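Local coordinates for SPbeta prophage-derived uncharacterized protein YomS (Bacillus subtilis, PDB 6I5O) that is of unknown function but is encoded in the lytic cassette of the SPbeta prophage, which suggests a part in host-cell lysis, at residues V104-T107 with G108-V112. Numbering follows the deposited sequence. Where two conformers were deposited one is given.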
ATOM      1  N   VAL A 104       5.017  17.680  25.570  1.00 19.07           N
ATOM      2  CA  VAL A 104       6.297  18.266  26.025  1.00 20.83           C
ATOM      3  C   VAL A 104       6.008  19.610  26.697  1.00 21.10           C
ATOM      4  O   VAL A 104       6.673  19.973  27.705  1.00 21.41           O
ATOM      5  CB  VAL A 104       7.243  18.431  24.830  1.00 21.69           C
ATOM      6  CG1 VAL A 104       8.504  19.199  25.187  1.00 23.52           C
ATOM      7  CG2 VAL A 104       7.602  17.079  24.290  1.00 21.55           C
ATOM      8  N   SER A 105       5.053  20.363  26.155  1.00 20.58           N
ATOM      9  CA  SER A 105       4.678  21.680  26.659  1.00 22.06           C
ATOM     10  C   SER A 105       3.249  21.960  26.251  1.00 20.97           C
ATOM     11  O   SER A 105       2.798  21.431  25.222  1.00 19.78           O
ATOM     12  CB  SER A 105       5.624  22.763  26.182  1.00 23.52           C
ATOM     13  OG  SER A 105       5.554  22.921  24.800  1.00 25.48           O
ATOM     14  N   VAL A 106       2.558  22.785  27.018  1.00 21.74           N
ATOM     15  CA  VAL A 106       1.182  23.183  26.672  1.00 21.93           C
ATOM     16  C   VAL A 106       0.838  24.424  27.490  1.00 23.26           C
ATOM     17  O   VAL A 106       1.211  24.510  28.660  1.00 23.98           O
ATOM     18  CB  VAL A 106       0.156  22.051  26.935  1.00 21.61           C
ATOM     19  CG1 VAL A 106       0.161  21.580  28.403  1.00 22.28           C
ATOM     20  CG2 VAL A 106      -1.237  22.484  26.487  1.00 21.63           C
ATOM     21  N   THR A 107       0.189  25.355  26.842  1.00 23.68           N
ATOM     22  CA  THR A 107      -0.500  26.484  27.508  1.00 25.15           C
ATOM     23  C   THR A 107      -1.995  26.324  27.211  1.00 25.01           C
ATOM     24  O   THR A 107      -2.388  26.492  26.062  1.00 25.43           O
ATOM     25  CB  THR A 107       0.058  27.820  27.034  1.00 26.69           C
ATOM     26  OG1 THR A 107       1.476  27.837  27.309  1.00 28.42           O
ATOM     27  CG2 THR A 107      -0.588  28.948  27.783  1.00 29.05           C
ATOM     28  N   GLY A 108      -2.768  25.863  28.172  1.00 25.21           N
ATOM     29  CA  GLY A 108      -4.179  25.559  27.947  1.00 25.21           C
ATOM     30  C   GLY A 108      -4.396  24.080  28.041  1.00 24.87           C
ATOM     31  O   GLY A 108      -3.693  23.421  28.773  1.00 26.06           O
ATOM     32  N   ASP A 109      -5.342  23.544  27.274  0.70 24.91           N
ATOM     33  CA  ASP A 109      -5.739  22.127  27.389  0.70 24.54           C
ATOM     34  C   ASP A 109      -5.509  21.454  26.032  0.70 23.32           C
ATOM     35  O   ASP A 109      -5.965  21.975  24.989  0.70 24.84           O
ATOM     36  CB  ASP A 109      -7.218  22.061  27.757  0.70 26.06           C
ATOM     37  CG  ASP A 109      -8.116  22.606  26.649  0.70 27.03           C
ATOM     38  OD1 ASP A 109      -8.113  23.840  26.455  0.70 28.76           O
ATOM     39  OD2 ASP A 109      -8.796  21.785  25.940  0.70 26.71           O
ATOM     40  N   VAL A 110      -4.931  20.278  26.041  1.00 21.54           N
ATOM     41  CA  VAL A 110      -4.733  19.529  24.783  1.00 20.34           C
ATOM     42  C   VAL A 110      -5.185  18.105  25.035  1.00 19.56           C
ATOM     43  O   VAL A 110      -4.826  17.494  26.058  1.00 20.10           O
ATOM     44  CB  VAL A 110      -3.283  19.653  24.267  1.00 20.17           C
ATOM     45  CG1 VAL A 110      -2.275  19.019  25.194  1.00 20.86           C
ATOM     46  CG2 VAL A 110      -3.155  19.074  22.854  1.00 20.23           C
ATOM     47  N   THR A 111      -5.967  17.599  24.093  0.50 18.77           N
ATOM     48  CA  THR A 111      -6.471  16.207  24.100  0.50 18.21           C
ATOM     49  C   THR A 111      -5.754  15.447  22.983  0.50 17.23           C
ATOM     50  O   THR A 111      -5.536  16.007  21.888  0.50 17.25           O
ATOM     51  CB  THR A 111      -7.998  16.215  24.060  0.50 18.80           C
ATOM     52  OG1 THR A 111      -8.507  16.643  25.333  0.50 19.87           O
ATOM     53  CG2 THR A 111      -8.569  14.876  23.716  0.50 18.46           C
ATOM     54  N   VAL A 112      -5.422  14.204  23.257  1.00 16.53           N
ATOM     55  CA  VAL A 112      -4.725  13.342  22.245  1.00 15.93           C
ATOM     56  C   VAL A 112      -5.439  12.012  22.280  1.00 16.09           C
ATOM     57  O   VAL A 112      -5.311  11.303  23.284  1.00 15.93           O
ATOM     58  CB  VAL A 112      -3.219  13.223  22.507  1.00 15.88           C
ATOM     59  CG1 VAL A 112      -2.559  12.431  21.408  1.00 15.15           C
ATOM     60  CG2 VAL A 112      -2.565  14.588  22.644  1.00 16.64           C
TER
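Val-106 and Val-110 meet inside the bend where strand 98-107 ends and the chain turns, through Gly-108 and Asp-109, into strand 110-117. The two strands do not pair with each other here. Strand 98-107 runs beside strand 51-59, while strand 110-117 joins strands 40-46, 8-19 and 21-24. The turn is therefore a connection between differently paired strands, not a hydrogen-bonded hairpin.

CG2 of Val-106 does most of the touching. It lies opposite the backbone N, while CG1 sits between N and the carbonyl carbon (chi1 58°). This places CG2 3.8 Å from CG1 of Val-110. The two side chains meet at a slant, one methyl against another. The same CG2 lies 3.5 Å from O of Gly-108, so it also packs on the turn backbone. Val-110 also touches Val-103 and Ile-45.

Gly-108 has phi 112° and psi -147°. At these angles a CB would be jammed against O of Thr-107, which accounts for glycine here. Backbone hydrogen bonds join Thr-107 to Thr-50 and Ser-51, and a weak one links its OG1 and OG of Ser-51. The CB of Asp-109 points away from 104-107; in the conformer given, OD2 accepts a hydrogen bond from N of Ser-48. Val-104 and Ser-105 both face Glu-53 in a classic beta bulge.

No hydrogen bond joins 104-107 to 108-112. Val-106 meets the other arm by van der Waals contact alone. The bend's shape thus rests on its backbone, its glycine and bonds to residues 48-51, not on bonds between its arms.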